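Local coordinates for diaminobutyrate-pyruvate transaminase and L-2,4-diaminobutyrate decarboxylase (Vibrio parahaemolyticus, PDB 2QMA), which probably acts, through this C-terminal domain of a longer protein, as a pyridoxal-phosphate-dependent decarboxylase of L-2,4-diaminobutyrate, at residues P101-A105 with F482-K488; T269-I274 with S423-L428; K325-Q329 with L392-Y396; H398-T403 with I472-T478. All coordinates share one frame; numbering follows the deposited sequence.

Interaction 1: residues P101-A105 with F482-K488; sequences PDCIA and FESLLSK
D102 and K488 meet because the aspartate holds its carboxylate carbon CG on the far side of CA–CB from the carbonyl carbon (chi1 -66°), while the lysine starts out extended and then bends at chi3 (-141°) and again at chi4 (-81°). The side chains approach from opposite directions and form a salt bridge, D102 OD2 to K488 NZ 3.4 Å. It is long and poorly aimed: K488 CE is nearer, 2.9 Å from D102 OD2, and the bent chain turns NZ past the oxygen. The ammonium group also donates one helical turn back, K488 NZ to S484 OG, a weak bond of 3.1 Å. The other carboxylate oxygen, D102 OD1, takes a bond from a single water at 2.6 Å, which accepts weakly from S484 OG at 3.4 Å. D102 OD1 also lies 3.4 Å from the methyl L485 CD1. Two apolar contacts complete the patch: I104 CD1 meets F482 CE1 at 3.6 Å, oblique to the ring, and I104 CG2 rests on L485 CD2 at 3.8 Å. F470 of strand 465-471 packs on both I104 and L485. The loop between helices 80-92 and 113-125 is thus held to helix 479-495 by apolar contacts of I104 and by charge at D102. The short water bond chiefly, and the long salt bridge modestly, probably stabilise the buried carboxylate in its ionised form.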
loop_
_atom_site.group_PDB
_atom_site.type_symbol
_atom_site.label_atom_id
_atom_site.label_comp_id
_atom_site.label_asym_id
_atom_site.label_seq_id
_atom_site.Cartn_x
_atom_site.Cartn_y
_atom_site.Cartn_z
ATOM N N PRO A 101 -11.993 -22.254 10.617
ATOM C CA PRO A 101 -11.908 -23.230 9.526
ATOM C C PRO A 101 -12.940 -23.049 8.421
ATOM O O PRO A 101 -12.703 -23.481 7.318
ATOM C CB PRO A 101 -12.173 -24.585 10.210
ATOM C CG PRO A 101 -12.105 -24.316 11.690
ATOM C CD PRO A 101 -12.116 -22.889 11.958
ATOM N N ASP A 102 -14.088 -22.467 8.736
ATOM C CA ASP A 102 -15.193 -22.373 7.770
ATOM C C ASP A 102 -15.114 -21.071 6.966
ATOM O O ASP A 102 -15.955 -20.782 6.139
ATOM C CB ASP A 102 -16.550 -22.561 8.489
ATOM C CG ASP A 102 -16.716 -23.972 9.060
ATOM O OD1 ASP A 102 -16.193 -24.937 8.449
ATOM O OD2 ASP A 102 -17.378 -24.097 10.120
ATOM N N CYS A 103 -14.042 -20.321 7.188
ATOM C CA CYS A 103 -13.683 -19.201 6.312
ATOM C C CYS A 103 -12.697 -19.691 5.236
ATOM O O CYS A 103 -11.518 -19.891 5.508
ATOM C CB CYS A 103 -13.097 -18.072 7.132
ATOM S SG CYS A 103 -12.863 -16.573 6.123
ATOM N N ILE A 104 -13.189 -19.912 4.013
ATOM C CA ILE A 104 -12.473 -20.776 3.078
ATOM C C ILE A 104 -12.803 -20.461 1.626
ATOM O O ILE A 104 -12.828 -21.371 0.788
ATOM C CB ILE A 104 -12.776 -22.300 3.406
ATOM C CG1 ILE A 104 -11.657 -23.197 2.882
ATOM C CG2 ILE A 104 -14.136 -22.715 2.894
ATOM C CD1 ILE A 104 -11.610 -24.656 3.455
ATOM N N ALA A 105 -13.053 -19.178 1.324
ATOM C CA ALA A 105 -13.558 -18.766 0.023
ATOM C C ALA A 105 -12.463 -18.327 -0.972
ATOM O O ALA A 105 -12.459 -18.769 -2.131
ATOM C CB ALA A 105 -14.546 -17.618 0.192
ATOM N N PHE A 482 -13.445 -30.810 7.167
ATOM C CA PHE A 482 -14.038 -30.831 5.831
ATOM C C PHE A 482 -15.349 -31.600 5.818
ATOM O O PHE A 482 -16.306 -31.153 5.193
ATOM C CB PHE A 482 -13.039 -31.339 4.797
ATOM C CG PHE A 482 -12.021 -30.286 4.412
ATOM C CD1 PHE A 482 -12.399 -29.227 3.583
ATOM C CD2 PHE A 482 -10.731 -30.311 4.948
ATOM C CE1 PHE A 482 -11.496 -28.207 3.242
ATOM C CE2 PHE A 482 -9.787 -29.267 4.613
ATOM C CZ PHE A 482 -10.186 -28.240 3.745
ATOM N N GLU A 483 -15.395 -32.728 6.534
ATOM C CA GLU A 483 -16.617 -33.488 6.671
ATOM C C GLU A 483 -17.728 -32.644 7.281
ATOM O O GLU A 483 -18.854 -32.612 6.783
ATOM C CB GLU A 483 -16.387 -34.739 7.526
ATOM C CG GLU A 483 -15.569 -35.734 6.781
ATOM C CD GLU A 483 -15.355 -37.035 7.532
ATOM O OE1 GLU A 483 -15.433 -37.064 8.793
ATOM O OE2 GLU A 483 -15.074 -38.029 6.832
ATOM N N SER A 484 -17.402 -31.967 8.369
ATOM C CA SER A 484 -18.352 -31.052 8.994
ATOM C C SER A 484 -18.745 -29.844 8.106
ATOM O O SER A 484 -19.916 -29.416 8.155
ATOM C CB SER A 484 -17.828 -30.597 10.350
ATOM O OG SER A 484 -18.417 -29.372 10.703
ATOM N N LEU A 485 -17.784 -29.288 7.349
ATOM C CA LEU A 485 -18.073 -28.208 6.414
ATOM C C LEU A 485 -19.065 -28.661 5.329
ATOM O O LEU A 485 -20.060 -27.998 5.072
ATOM C CB LEU A 485 -16.781 -27.607 5.815
ATOM C CG LEU A 485 -16.961 -26.407 4.864
ATOM C CD1 LEU A 485 -17.859 -25.312 5.491
ATOM C CD2 LEU A 485 -15.585 -25.864 4.519
ATOM N N LEU A 486 -18.829 -29.826 4.739
ATOM C CA LEU A 486 -19.770 -30.379 3.744
ATOM C C LEU A 486 -21.146 -30.701 4.364
ATOM O O LEU A 486 -22.172 -30.507 3.728
ATOM C CB LEU A 486 -19.187 -31.617 3.067
ATOM C CG LEU A 486 -17.958 -31.341 2.195
ATOM C CD1 LEU A 486 -17.305 -32.675 1.862
ATOM C CD2 LEU A 486 -18.385 -30.652 0.918
ATOM N N SER A 487 -21.145 -31.217 5.590
ATOM C CA SER A 487 -22.394 -31.449 6.316
ATOM C C SER A 487 -23.206 -30.154 6.529
ATOM O O SER A 487 -24.405 -30.146 6.312
ATOM C CB SER A 487 -22.124 -32.114 7.657
ATOM O OG SER A 487 -23.364 -32.547 8.213
ATOM N N LYS A 488 -22.513 -29.078 6.927
ATOM C CA LYS A 488 -23.104 -27.746 7.141
ATOM C C LYS A 488 -23.723 -27.243 5.864
ATOM O O LYS A 488 -24.819 -26.688 5.891
ATOM C CB LYS A 488 -22.015 -26.731 7.538
ATOM C CG LYS A 488 -21.458 -26.907 8.918
ATOM C CD LYS A 488 -20.415 -25.831 9.182
ATOM C CE LYS A 488 -19.237 -26.381 9.948
ATOM N NZ LYS A 488 -19.458 -26.493 11.392
HETATM O O HOH W 1 -15.926 -27.259 9.641
#

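Interaction 2: residues T269-I274 with S423-L428; sequences TDHGAI and SLSTVL
L428 and H271 meet at about a right angle, and the leucine presents one methyl to the flat of the imidazole. L428 CD1 stands 3.7 Å from the centroid of the H271 ring and only 11° off its normal, a CH-pi contact over the centre of one face. T426 is turned to the backbone instead: its hydroxyl, set between its own N and carbonyl carbon (chi1 67°), donates from T426 OG1 to D270 O at 2.6 Å, tilted 31° from the carbonyl plane. The next carbonyl is served by a water that donates to H271 O at 2.9 Å and to T426 O at 2.7 Å and accepts from S423 N at 2.8 Å. G272 O is buried without a polar partner in the model, 3.4 Å from L424 CB. The carboxylate of D270 makes a salt bridge with K469 and a hydrogen bond with T460. The side chain of T269 is about 7 Å from that of K325, the predicted cofactor lysine, so the loop borders the probable cofactor site. This loop, following strand 258-265, is laid against the start of strand 426-431; V427 of the strand and S425 just before it reach T403 on helix 389-411, while L428 packs on strands 458-462 and 465-471.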
loop_
_atom_site.group_PDB
_atom_site.type_symbol
_atom_site.label_atom_id
_atom_site.label_comp_id
_atom_site.label_asym_id
_atom_site.label_seq_id
_atom_site.Cartn_x
_atom_site.Cartn_y
_atom_site.Cartn_z
ATOM N N THR A 269 -7.076 -17.884 -10.314
ATOM C CA THR A 269 -7.856 -17.577 -9.089
ATOM C C THR A 269 -8.814 -18.706 -8.709
ATOM O O THR A 269 -8.886 -19.075 -7.530
ATOM C CB THR A 269 -8.601 -16.198 -9.181
ATOM O OG1 THR A 269 -7.635 -15.158 -9.318
ATOM C CG2 THR A 269 -9.458 -15.915 -7.915
ATOM N N ASP A 270 -9.507 -19.274 -9.702
ATOM C CA ASP A 270 -10.488 -20.324 -9.458
ATOM C C ASP A 270 -9.941 -21.756 -9.462
ATOM O O ASP A 270 -10.253 -22.541 -8.535
ATOM C CB ASP A 270 -11.668 -20.203 -10.434
ATOM C CG ASP A 270 -12.502 -18.928 -10.208
ATOM O OD1 ASP A 270 -12.589 -18.403 -9.051
ATOM O OD2 ASP A 270 -13.084 -18.441 -11.204
ATOM N N HIS A 271 -9.157 -22.096 -10.496
ATOM C CA HIS A 271 -8.612 -23.439 -10.657
ATOM C C HIS A 271 -7.297 -23.675 -9.925
ATOM O O HIS A 271 -6.968 -24.810 -9.572
ATOM C CB HIS A 271 -8.467 -23.798 -12.156
ATOM C CG HIS A 271 -9.789 -23.971 -12.847
ATOM N ND1 HIS A 271 -10.373 -25.207 -13.045
ATOM C CD2 HIS A 271 -10.652 -23.067 -13.356
ATOM C CE1 HIS A 271 -11.536 -25.056 -13.648
ATOM N NE2 HIS A 271 -11.731 -23.770 -13.850
ATOM N N GLY A 272 -6.505 -22.628 -9.727
ATOM C CA GLY A 272 -5.139 -22.858 -9.260
ATOM C C GLY A 272 -4.232 -23.444 -10.335
ATOM O O GLY A 272 -3.185 -23.968 -10.033
ATOM N N ALA A 273 -4.657 -23.374 -11.598
ATOM C CA ALA A 273 -3.870 -23.869 -12.729
ATOM C C ALA A 273 -2.571 -23.042 -12.905
ATOM O O ALA A 273 -2.556 -21.821 -12.656
ATOM C CB ALA A 273 -4.727 -23.783 -14.013
ATOM N N ILE A 274 -1.519 -23.733 -13.335
ATOM C CA ILE A 274 -0.209 -23.137 -13.606
ATOM C C ILE A 274 0.090 -23.300 -15.101
ATOM O O ILE A 274 0.257 -24.426 -15.603
ATOM C CB ILE A 274 0.915 -23.700 -12.669
ATOM C CG1 ILE A 274 0.497 -23.545 -11.198
ATOM C CG2 ILE A 274 2.261 -22.945 -12.962
ATOM C CD1 ILE A 274 1.561 -24.070 -10.149
ATOM N N SER A 423 -5.912 -28.364 -9.093
ATOM C CA SER A 423 -4.550 -28.152 -9.601
ATOM C C SER A 423 -3.650 -27.536 -8.544
ATOM O O SER A 423 -2.423 -27.619 -8.608
ATOM C CB SER A 423 -4.584 -27.274 -10.853
ATOM O OG SER A 423 -5.396 -27.910 -11.855
ATOM N N LEU A 424 -4.250 -26.932 -7.532
ATOM C CA LEU A 424 -3.444 -26.336 -6.477
ATOM C C LEU A 424 -4.150 -26.564 -5.147
ATOM O O LEU A 424 -4.164 -27.696 -4.645
ATOM C CB LEU A 424 -3.148 -24.848 -6.756
ATOM C CG LEU A 424 -1.719 -24.385 -6.399
ATOM C CD1 LEU A 424 -1.368 -23.142 -7.164
ATOM C CD2 LEU A 424 -1.581 -24.140 -4.876
ATOM N N SER A 425 -4.724 -25.515 -4.578
ATOM C CA SER A 425 -5.461 -25.695 -3.306
ATOM C C SER A 425 -6.924 -25.247 -3.362
ATOM O O SER A 425 -7.561 -25.026 -2.295
ATOM C CB SER A 425 -4.697 -25.061 -2.132
ATOM O OG SER A 425 -4.808 -23.643 -2.101
ATOM N N THR A 426 -7.468 -25.124 -4.582
ATOM C CA THR A 426 -8.895 -24.825 -4.739
ATOM C C THR A 426 -9.708 -26.094 -5.067
ATOM O O THR A 426 -9.201 -27.058 -5.692
ATOM C CB THR A 426 -9.206 -23.710 -5.824
ATOM O OG1 THR A 426 -8.867 -24.191 -7.135
ATOM C CG2 THR A 426 -8.458 -22.414 -5.537
ATOM N N VAL A 427 -10.980 -26.077 -4.664
ATOM C CA VAL A 427 -11.891 -27.142 -5.023
ATOM C C VAL A 427 -13.179 -26.510 -5.557
ATOM O O VAL A 427 -13.735 -25.632 -4.934
ATOM C CB VAL A 427 -12.181 -28.065 -3.817
ATOM C CG1 VAL A 427 -13.232 -29.138 -4.171
ATOM C CG2 VAL A 427 -10.905 -28.738 -3.349
ATOM N N LEU A 428 -13.640 -27.002 -6.706
ATOM C CA LEU A 428 -14.802 -26.474 -7.394
ATOM C C LEU A 428 -15.881 -27.546 -7.474
ATOM O O LEU A 428 -15.658 -28.650 -7.991
ATOM C CB LEU A 428 -14.416 -25.947 -8.796
ATOM C CG LEU A 428 -13.380 -24.811 -8.854
ATOM C CD1 LEU A 428 -12.938 -24.463 -10.276
ATOM C CD2 LEU A 428 -13.858 -23.517 -8.135
HETATM O O HOH W 2 -7.143 -26.601 -7.316
#

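Interaction 3: residues K325-Q329 with L392-Y396; sequences KLFYQ and LGDMY
Y396 and L326 form the tight part of the contact. The phenol donates from Y396 OH to L326 O at 2.6 Å, although the donor stands above the carbonyl plane, 43° out of it, and not on a lone pair. L326 CG lies 3.7 Å from Y396 CE1, the two side chains sliding past each other in opposite directions, and the hydroxyl also closes on the backbone, Y396 OH to F327 CA 3.4 Å. The same L326 oxygen lies over one face of the Y328 ring, offset toward the rim. That ring is met at its edge, in plane, by a leucine methyl, L392 CD2 to Y328 CD2 3.9 Å, and Y328 CE2 comes to 3.9 Å from Y396 CE1. M395, a selenomethionine with its chain extended beyond CG, reaches the ring rim obliquely, SE to Y328 CE2 3.8 Å, a Met-aromatic contact. F23 of the second subunit meets the Y328 ring edge-to-face, and its W19 packs on M395. F327 is the looser side, its CD1 4.4 Å from L392 CD1. Every touching residue is buried, so the looseness is one of packing and not of solvent. Within the loop, a type I turn from K325 to Y328 sets these groups out. K325, the predicted lysine for cofactor attachment, makes no contact with 392-396; its NZ pairs with D322, and no cofactor is attached here. The contact joins the loop between strands 318-322 and 334-338 to helix 389-411.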
loop_
_atom_site.group_PDB
_atom_site.type_symbol
_atom_site.label_atom_id
_atom_site.label_comp_id
_atom_site.label_asym_id
_atom_site.label_seq_id
_atom_site.Cartn_x
_atom_site.Cartn_y
_atom_site.Cartn_z
ATOM N N LYS A 325 -0.752 -13.831 0.280
ATOM C CA LYS A 325 -1.577 -14.965 -0.081
ATOM C C LYS A 325 -0.992 -16.232 0.602
ATOM O O LYS A 325 -1.110 -16.404 1.837
ATOM C CB LYS A 325 -1.755 -15.081 -1.615
ATOM C CG LYS A 325 -2.681 -13.993 -2.200
ATOM C CD LYS A 325 -2.680 -13.994 -3.720
ATOM C CE LYS A 325 -3.840 -13.232 -4.321
ATOM N NZ LYS A 325 -3.817 -11.747 -4.278
ATOM N N LEU A 326 -0.340 -17.096 -0.164
ATOM C CA LEU A 326 0.029 -18.397 0.357
ATOM C C LEU A 326 1.268 -18.367 1.258
ATOM O O LEU A 326 1.588 -19.358 1.921
ATOM C CB LEU A 326 0.236 -19.336 -0.833
ATOM C CG LEU A 326 0.063 -20.844 -0.791
ATOM C CD1 LEU A 326 -1.157 -21.348 -0.017
ATOM C CD2 LEU A 326 0.148 -21.384 -2.257
ATOM N N PHE A 327 1.962 -17.231 1.317
ATOM C CA PHE A 327 3.054 -17.079 2.315
ATOM C C PHE A 327 2.557 -16.631 3.710
ATOM O O PHE A 327 3.356 -16.466 4.648
ATOM C CB PHE A 327 4.084 -16.061 1.859
ATOM C CG PHE A 327 4.971 -16.497 0.691
ATOM C CD1 PHE A 327 6.282 -16.952 0.909
ATOM C CD2 PHE A 327 4.530 -16.330 -0.631
ATOM C CE1 PHE A 327 7.128 -17.279 -0.178
ATOM C CE2 PHE A 327 5.340 -16.661 -1.699
ATOM C CZ PHE A 327 6.655 -17.124 -1.479
ATOM N N TYR A 328 1.249 -16.419 3.830
ATOM C CA TYR A 328 0.588 -16.091 5.115
ATOM C C TYR A 328 0.955 -14.765 5.788
ATOM O O TYR A 328 0.674 -14.569 6.976
ATOM C CB TYR A 328 0.855 -17.218 6.109
ATOM C CG TYR A 328 0.499 -18.578 5.566
ATOM C CD1 TYR A 328 -0.838 -18.922 5.314
ATOM C CD2 TYR A 328 1.484 -19.558 5.398
ATOM C CE1 TYR A 328 -1.187 -20.199 4.858
ATOM C CE2 TYR A 328 1.133 -20.873 4.944
ATOM C CZ TYR A 328 -0.206 -21.158 4.667
ATOM O OH TYR A 328 -0.562 -22.404 4.214
ATOM N N GLN A 329 1.582 -13.858 5.038
ATOM C CA GLN A 329 1.903 -12.544 5.571
ATOM C C GLN A 329 0.635 -11.677 5.648
ATOM O O GLN A 329 -0.275 -11.846 4.836
ATOM C CB GLN A 329 3.000 -11.863 4.703
ATOM C CG GLN A 329 4.250 -12.770 4.553
ATOM C CD GLN A 329 4.801 -13.247 5.912
ATOM O OE1 GLN A 329 5.441 -12.481 6.632
ATOM N NE2 GLN A 329 4.523 -14.501 6.268
ATOM N N LEU A 392 7.386 -23.803 5.400
ATOM C CA LEU A 392 6.358 -23.312 4.445
ATOM C C LEU A 392 6.219 -24.308 3.266
ATOM O O LEU A 392 5.117 -24.631 2.843
ATOM C CB LEU A 392 6.679 -21.900 3.933
ATOM C CG LEU A 392 6.655 -20.745 4.961
ATOM C CD1 LEU A 392 7.246 -19.432 4.390
ATOM C CD2 LEU A 392 5.232 -20.497 5.491
ATOM N N GLY A 393 7.346 -24.782 2.744
ATOM C CA GLY A 393 7.318 -25.793 1.690
ATOM C C GLY A 393 6.512 -27.003 2.107
ATOM O O GLY A 393 5.636 -27.477 1.368
ATOM N N ASP A 394 6.778 -27.479 3.311
ATOM C CA ASP A 394 6.034 -28.637 3.864
ATOM C C ASP A 394 4.513 -28.377 3.986
ATOM O O ASP A 394 3.692 -29.264 3.687
ATOM C CB ASP A 394 6.613 -29.074 5.212
ATOM C CG ASP A 394 8.035 -29.623 5.130
ATOM O OD1 ASP A 394 8.601 -29.869 4.041
ATOM O OD2 ASP A 394 8.612 -29.806 6.215
HETATM N N MSE A 395 4.141 -27.162 4.401
HETATM C CA MSE A 395 2.730 -26.769 4.457
HETATM C C MSE A 395 2.077 -26.872 3.085
HETATM O O MSE A 395 0.932 -27.316 2.954
HETATM C CB MSE A 395 2.573 -25.349 5.031
HETATM C CG MSE A 395 3.060 -25.209 6.485
HETATM SE SE MSE A 395 2.935 -23.441 7.164
HETATM C CE MSE A 395 4.063 -23.573 8.710
ATOM N N TYR A 396 2.811 -26.463 2.051
ATOM C CA TYR A 396 2.238 -26.417 0.695
ATOM C C TYR A 396 2.077 -27.824 0.147
ATOM O O TYR A 396 1.059 -28.103 -0.480
ATOM C CB TYR A 396 3.070 -25.542 -0.264
ATOM C CG TYR A 396 3.320 -24.151 0.260
ATOM C CD1 TYR A 396 2.362 -23.503 1.030
ATOM C CD2 TYR A 396 4.529 -23.489 0.003
ATOM C CE1 TYR A 396 2.601 -22.225 1.571
ATOM C CE2 TYR A 396 4.769 -22.187 0.506
ATOM C CZ TYR A 396 3.805 -21.565 1.291
ATOM O OH TYR A 396 4.043 -20.288 1.786
#

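Interaction 4: residues H398-T403 with I472-T478; sequences HLLAQT and ILNPCLT
Q402 and L477 supply the one hydrogen bond across this contact: Q402 NE2 donates to L477 O at 3.1 Å with an N-H...O angle of 170°. The bond is straight and lies in the glutamine's amide plane, yet it meets the carbonyl from above, 59° out of its plane. The glutamine chain runs out extended, its CG opposite the backbone N (chi1 177°), which carries the amide far from the helix. Within the helix, L399 O accepts from T403 N and, at 2.7 Å, from T403 OG1, on opposite faces of the carbonyl plane. The apolar pair is L399 CD2 with I472 CG2, 3.8 Å apart. Other methyls pack against polar oxygens: I472 CD1 on T403 OG1 at 3.4 Å, and L399 CD1 on L473 O at 3.5 Å, an oxygen also bonded by Y328 OH. H398 CE1 makes a close van der Waals approach to P475 O, 3.2 Å, oblique to the ring. Q16 of the second subunit bonds to both P475 O and L477 O. On the loop side, C476 N donates to N474 OD1 at 2.8 Å, an Asx turn, and T478 takes the N-cap position. This turn from strand 465-471 into helix 479-495, braced on helix 389-411, is consistent with the junction of large and small domains in fold-type I enzymes; the side chain of L473 is about 6 Å from that of K325, the predicted cofactor lysine.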
loop_
_atom_site.group_PDB
_atom_site.type_symbol
_atom_site.label_atom_id
_atom_site.label_comp_id
_atom_site.label_asym_id
_atom_site.label_seq_id
_atom_site.Cartn_x
_atom_site.Cartn_y
_atom_site.Cartn_z
ATOM N N HIS A 398 1.466 -30.411 1.933
ATOM C CA HIS A 398 0.241 -30.789 2.659
ATOM C C HIS A 398 -1.061 -30.300 2.007
ATOM O O HIS A 398 -2.043 -31.060 1.849
ATOM C CB HIS A 398 0.311 -30.275 4.089
ATOM C CG HIS A 398 -0.982 -30.419 4.815
ATOM N ND1 HIS A 398 -1.839 -29.359 5.036
ATOM C CD2 HIS A 398 -1.612 -31.523 5.277
ATOM C CE1 HIS A 398 -2.915 -29.797 5.665
ATOM N NE2 HIS A 398 -2.800 -31.109 5.825
ATOM N N LEU A 399 -1.068 -29.016 1.654
ATOM C CA LEU A 399 -2.235 -28.384 1.119
ATOM C C LEU A 399 -2.594 -29.044 -0.195
ATOM O O LEU A 399 -3.756 -29.286 -0.432
ATOM C CB LEU A 399 -2.008 -26.883 0.929
ATOM C CG LEU A 399 -1.994 -25.973 2.165
ATOM C CD1 LEU A 399 -1.677 -24.529 1.775
ATOM C CD2 LEU A 399 -3.334 -26.054 2.902
ATOM N N LEU A 400 -1.594 -29.340 -1.041
ATOM C CA LEU A 400 -1.864 -29.959 -2.341
ATOM C C LEU A 400 -2.409 -31.362 -2.150
ATOM O O LEU A 400 -3.383 -31.776 -2.822
ATOM C CB LEU A 400 -0.596 -29.996 -3.221
ATOM C CG LEU A 400 -0.441 -28.731 -4.109
ATOM C CD1 LEU A 400 -0.407 -27.464 -3.286
ATOM C CD2 LEU A 400 0.805 -28.796 -5.056
ATOM N N ALA A 401 -1.836 -32.092 -1.201
ATOM C CA ALA A 401 -2.356 -33.436 -0.927
ATOM C C ALA A 401 -3.776 -33.384 -0.384
ATOM O O ALA A 401 -4.606 -34.219 -0.764
ATOM C CB ALA A 401 -1.453 -34.208 0.048
ATOM N N GLN A 402 -4.031 -32.470 0.556
ATOM C CA GLN A 402 -5.349 -32.388 1.208
ATOM C C GLN A 402 -6.439 -31.971 0.233
ATOM O O GLN A 402 -7.570 -32.451 0.297
ATOM C CB GLN A 402 -5.310 -31.393 2.359
ATOM C CG GLN A 402 -6.629 -31.189 3.044
ATOM C CD GLN A 402 -6.428 -30.504 4.344
ATOM O OE1 GLN A 402 -6.293 -29.279 4.382
ATOM N NE2 GLN A 402 -6.402 -31.284 5.447
ATOM N N THR A 403 -6.098 -31.052 -0.660
ATOM C CA THR A 403 -7.033 -30.626 -1.683
ATOM C C THR A 403 -7.497 -31.832 -2.514
ATOM O O THR A 403 -8.675 -31.909 -2.851
ATOM C CB THR A 403 -6.394 -29.509 -2.573
ATOM O OG1 THR A 403 -6.014 -28.411 -1.731
ATOM C CG2 THR A 403 -7.349 -29.047 -3.648
ATOM N N ILE A 472 -8.400 -23.522 -0.113
ATOM C CA ILE A 472 -7.779 -24.071 1.094
ATOM C C ILE A 472 -6.409 -23.435 1.364
ATOM O O ILE A 472 -5.451 -23.592 0.583
ATOM C CB ILE A 472 -7.641 -25.611 1.047
ATOM C CG1 ILE A 472 -8.972 -26.265 0.636
ATOM C CG2 ILE A 472 -7.134 -26.131 2.429
ATOM C CD1 ILE A 472 -8.829 -27.728 0.093
ATOM N N LEU A 473 -6.314 -22.694 2.455
ATOM C CA LEU A 473 -5.052 -22.031 2.773
ATOM C C LEU A 473 -4.513 -22.438 4.109
ATOM O O LEU A 473 -3.322 -22.645 4.260
ATOM C CB LEU A 473 -5.155 -20.506 2.726
ATOM C CG LEU A 473 -5.411 -19.781 1.393
ATOM C CD1 LEU A 473 -5.415 -18.248 1.580
ATOM C CD2 LEU A 473 -4.424 -20.217 0.281
ATOM N N ASN A 474 -5.394 -22.515 5.096
ATOM C CA ASN A 474 -4.981 -22.860 6.453
ATOM C C ASN A 474 -4.381 -24.286 6.437
ATOM O O ASN A 474 -5.060 -25.234 6.022
ATOM C CB ASN A 474 -6.183 -22.760 7.383
ATOM C CG ASN A 474 -5.829 -22.953 8.839
ATOM O OD1 ASN A 474 -4.805 -23.561 9.184
ATOM N ND2 ASN A 474 -6.688 -22.442 9.719
ATOM N N PRO A 475 -3.095 -24.429 6.847
ATOM C CA PRO A 475 -2.453 -25.749 6.781
ATOM C C PRO A 475 -2.797 -26.640 7.978
ATOM O O PRO A 475 -2.267 -27.757 8.107
ATOM C CB PRO A 475 -0.956 -25.397 6.707
ATOM C CG PRO A 475 -0.838 -24.122 7.547
ATOM C CD PRO A 475 -2.183 -23.403 7.383
ATOM N N CYS A 476 -3.711 -26.159 8.836
ATOM C CA CYS A 476 -3.994 -26.811 10.135
ATOM C C CYS A 476 -5.361 -27.486 10.212
ATOM O O CYS A 476 -5.791 -27.917 11.274
ATOM C CB CYS A 476 -3.852 -25.760 11.259
ATOM S SG CYS A 476 -2.162 -25.185 11.508
ATOM N N LEU A 477 -6.045 -27.555 9.083
ATOM C CA LEU A 477 -7.350 -28.195 8.930
ATOM C C LEU A 477 -7.243 -29.715 8.827
ATOM O O LEU A 477 -6.250 -30.231 8.345
ATOM C CB LEU A 477 -8.021 -27.658 7.657
ATOM C CG LEU A 477 -8.180 -26.136 7.529
ATOM C CD1 LEU A 477 -8.760 -25.771 6.144
ATOM C CD2 LEU A 477 -9.028 -25.543 8.648
ATOM N N THR A 478 -8.282 -30.420 9.296
ATOM C CA THR A 478 -8.287 -31.884 9.335
ATOM C C THR A 478 -9.439 -32.407 8.496
ATOM O O THR A 478 -10.323 -31.646 8.101
ATOM C CB THR A 478 -8.485 -32.413 10.800
ATOM O OG1 THR A 478 -9.705 -31.877 11.304
ATOM C CG2 THR A 478 -7.368 -31.960 11.705
#

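Overall arrangement
Read from the N terminus, the chain opens interaction 1 at 101-105, interaction 2 at 269-274 and interaction 3 at 325-329. Interaction 3 closes first, at 392-396, and 398-403 then opens interaction 4. Interaction 2 closes at 423-428, interaction 4 at 472-478, and interaction 1 last, at 482-488. Interaction 3 therefore lies within interaction 2, interactions 2 and 4 cross, interactions 3 and 4 stand in series, and interaction 1 encloses all three. Interactions 2 and 3 tie loops of the seven-stranded sheet to strand 426-431 and helix 389-411; interaction 4 joins that helix to the turn before helix 479-495, and interaction 1 joins helix 479-495 to the loop after helix 80-92.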